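PDB 5MZ5: ALDH21) from Physcomitrella patens subsp. patens, which oxidises succinic semialdehyde to succinate with NADP(+) as a member of the aldehyde dehydrogenase family. Local coordinates for residues K384-G389 against P398-D403. Residues are numbered along the deposited sequence; the frame is centred on the assembly and turned at random.
Sequences KLLTGG and PTVIED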
ATOM      1  N   LYS A 384      31.520 -16.140 -36.247  1.00 38.91           N
ATOM      2  CA  LYS A 384      32.602 -15.305 -36.769  1.00 39.46           C
ATOM      3  C   LYS A 384      33.219 -14.462 -35.645  1.00 42.79           C
ATOM      4  O   LYS A 384      32.551 -13.584 -35.086  1.00 42.63           O
ATOM      5  CB  LYS A 384      32.124 -14.432 -37.952  1.00 41.98           C
ATOM      6  CG  LYS A 384      33.251 -13.660 -38.637  1.00 56.59           C
ATOM      7  CD  LYS A 384      32.705 -12.561 -39.542  1.00 69.24           C
ATOM      8  CE  LYS A 384      33.777 -11.593 -39.975  1.00 82.83           C
ATOM      9  NZ  LYS A 384      33.198 -10.334 -40.510  1.00 94.72           N
ATOM     10  N   LEU A 385      34.493 -14.737 -35.316  1.00 37.10           N
ATOM     11  CA  LEU A 385      35.218 -14.012 -34.282  1.00 35.87           C
ATOM     12  C   LEU A 385      35.556 -12.603 -34.781  1.00 41.17           C
ATOM     13  O   LEU A 385      36.249 -12.454 -35.793  1.00 42.24           O
ATOM     14  CB  LEU A 385      36.480 -14.795 -33.876  1.00 35.47           C
ATOM     15  CG  LEU A 385      37.318 -14.242 -32.710  1.00 38.87           C
ATOM     16  CD1 LEU A 385      36.591 -14.404 -31.365  1.00 37.20           C
ATOM     17  CD2 LEU A 385      38.658 -14.936 -32.652  1.00 40.17           C
ATOM     18  N   LEU A 386      35.023 -11.575 -34.093  1.00 37.17           N
ATOM     19  CA  LEU A 386      35.248 -10.176 -34.464  1.00 36.93           C
ATOM     20  C   LEU A 386      36.453  -9.572 -33.759  1.00 40.70           C
ATOM     21  O   LEU A 386      37.128  -8.713 -34.335  1.00 41.05           O
ATOM     22  CB  LEU A 386      33.996  -9.312 -34.257  1.00 35.92           C
ATOM     23  CG  LEU A 386      32.724  -9.734 -34.996  1.00 39.35           C
ATOM     24  CD1 LEU A 386      31.577  -8.769 -34.674  1.00 38.53           C
ATOM     25  CD2 LEU A 386      32.948  -9.852 -36.518  1.00 39.20           C
ATOM     26  N   THR A 387      36.724 -10.031 -32.515  1.00 36.04           N
ATOM     27  CA  THR A 387      37.856  -9.592 -31.684  1.00 35.49           C
ATOM     28  C   THR A 387      38.035 -10.538 -30.487  1.00 39.81           C
ATOM     29  O   THR A 387      37.089 -11.233 -30.107  1.00 39.03           O
ATOM     30  CB  THR A 387      37.664  -8.120 -31.253  1.00 40.74           C
ATOM     31  OG1 THR A 387      38.873  -7.629 -30.680  1.00 40.44           O
ATOM     32  CG2 THR A 387      36.467  -7.921 -30.303  1.00 35.71           C
ATOM     33  N   GLY A 388      39.230 -10.534 -29.905  1.00 37.22           N
ATOM     34  CA  GLY A 388      39.573 -11.321 -28.723  1.00 37.11           C
ATOM     35  C   GLY A 388      39.577 -12.820 -28.919  1.00 40.74           C
ATOM     36  O   GLY A 388      39.974 -13.312 -29.979  1.00 40.52           O
ATOM     37  N   GLY A 389      39.149 -13.539 -27.884  1.00 36.85           N
ATOM     38  CA  GLY A 389      39.091 -15.001 -27.899  1.00 36.95           C
ATOM     39  C   GLY A 389      40.343 -15.726 -27.430  1.00 41.12           C
ATOM     40  O   GLY A 389      40.358 -16.961 -27.397  1.00 42.17           O
ATOM     41  N   PRO A 398      38.609  -9.488 -24.022  1.00 31.17           N
ATOM     42  CA  PRO A 398      37.182  -9.173 -24.282  1.00 29.59           C
ATOM     43  C   PRO A 398      36.866  -9.623 -25.719  1.00 33.59           C
ATOM     44  O   PRO A 398      37.597  -9.305 -26.662  1.00 32.25           O
ATOM     45  CB  PRO A 398      37.088  -7.659 -24.061  1.00 30.85           C
ATOM     46  CG  PRO A 398      38.471  -7.159 -24.162  1.00 35.91           C
ATOM     47  CD  PRO A 398      39.431  -8.268 -23.863  1.00 31.51           C
ATOM     48  N   THR A 399      35.874 -10.506 -25.843  1.00 31.52           N
ATOM     49  CA  THR A 399      35.523 -11.183 -27.083  1.00 31.62           C
ATOM     50  C   THR A 399      34.144 -10.816 -27.595  1.00 35.11           C
ATOM     51  O   THR A 399      33.217 -10.659 -26.809  1.00 34.36           O
ATOM     52  CB  THR A 399      35.626 -12.708 -26.840  1.00 37.31           C
ATOM     53  OG1 THR A 399      36.888 -13.023 -26.250  1.00 37.69           O
ATOM     54  CG2 THR A 399      35.422 -13.537 -28.096  1.00 35.50           C
ATOM     55  N   VAL A 400      34.013 -10.734 -28.931  1.00 32.79           N
ATOM     56  CA  VAL A 400      32.763 -10.518 -29.671  1.00 32.64           C
ATOM     57  C   VAL A 400      32.704 -11.549 -30.803  1.00 35.80           C
ATOM     58  O   VAL A 400      33.622 -11.639 -31.604  1.00 34.33           O
ATOM     59  CB  VAL A 400      32.528  -9.070 -30.196  1.00 36.12           C
ATOM     60  CG1 VAL A 400      31.124  -8.928 -30.793  1.00 35.11           C
ATOM     61  CG2 VAL A 400      32.738  -8.038 -29.088  1.00 35.40           C
ATOM     62  N   ILE A 401      31.638 -12.345 -30.834  1.00 34.24           N
ATOM     63  CA  ILE A 401      31.426 -13.374 -31.854  1.00 34.24           C
ATOM     64  C   ILE A 401      30.070 -13.132 -32.513  1.00 38.98           C
ATOM     65  O   ILE A 401      29.061 -12.966 -31.830  1.00 37.53           O
ATOM     66  CB  ILE A 401      31.574 -14.845 -31.355  1.00 36.11           C
ATOM     67  CG1 ILE A 401      32.539 -14.979 -30.144  1.00 35.67           C
ATOM     68  CG2 ILE A 401      31.979 -15.764 -32.527  1.00 36.73           C
ATOM     69  CD1 ILE A 401      32.503 -16.331 -29.409  1.00 36.17           C
ATOM     70  N   GLU A 402      30.067 -13.140 -33.835  1.00 37.44           N
ATOM     71  CA  GLU A 402      28.911 -12.905 -34.678  1.00 38.59           C
ATOM     72  C   GLU A 402      28.301 -14.220 -35.190  1.00 45.51           C
ATOM     73  O   GLU A 402      29.028 -15.145 -35.537  1.00 45.72           O
ATOM     74  CB  GLU A 402      29.356 -12.005 -35.843  1.00 40.32           C
ATOM     75  CG  GLU A 402      28.325 -11.698 -36.906  1.00 47.97           C
ATOM     76  CD  GLU A 402      28.921 -10.803 -37.974  1.00 67.47           C
ATOM     77  OE1 GLU A 402      29.631 -11.319 -38.871  1.00 55.61           O
ATOM     78  OE2 GLU A 402      28.767  -9.569 -37.846  1.00 52.97           O
ATOM     79  N   ASP A 403      26.948 -14.290 -35.196  1.00 43.45           N
ATOM     80  CA  ASP A 403      26.124 -15.403 -35.701  1.00 43.69           C
ATOM     81  C   ASP A 403      26.497 -16.794 -35.137  1.00 45.58           C
ATOM     82  O   ASP A 403      26.673 -17.761 -35.887  1.00 46.45           O
ATOM     83  CB  ASP A 403      26.105 -15.407 -37.251  1.00 46.59           C
ATOM     84  CG  ASP A 403      25.550 -14.123 -37.854  1.00 59.51           C
ATOM     85  OD1 ASP A 403      24.682 -13.477 -37.199  1.00 58.74           O
ATOM     86  OD2 ASP A 403      25.990 -13.753 -38.971  1.00 69.45           O
TER
HETATM   87  O   HOH W   1      39.376  -7.824 -28.056  1.00 34.05           O
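Lys384 O accepts a nearly straight bond (177° at the hydrogen) from Glu402 N, 2.8 Å from Lys384 O, and also receives a CA-H...O contact from Ile401, while Lys384 N donates back to Glu402 O. This reciprocal pair anchors an antiparallel two-strand pairing with a beta bulge, at the edge of the mixed sheet of the catalytic domain of the aldehyde dehydrogenase fold. It illustrates how a bulge sets two residues of one strand against a single residue of the other: Leu386 N bonds to Val400 O, and Val400 N gives a weak bond to Thr387 O (3.3 Å). Leu386 thus points toward the partner strand, and with CG anti to the carbonyl carbon (chi1 -58°) its CD1 slants across to Val400 CG1, 3.9 Å away, and Glu402 CB; its side chain also touches Lys337 and Val341 of helix 333-345. An alanine here would probably open a gap between Val400, Glu402 and that helix. Lys384 CD lies 3.4 Å from Glu402 OE1, yet NZ stays beyond salt-bridge range; Glu402 OE2 is instead held by Lys337 and Tyr333. On the opposite face, bearing Leu385 and Ile401, Leu385 CD1 rests on Thr399 CG2 at 3.6 Å. Past the bulge, one water joins Thr387 OG1, also bonded to Lys345, to Pro398 O, and Thr399 OG1, also bonded to Glu397 O, accepts a weak, bent bond from Gly389 N, 126° at the hydrogen.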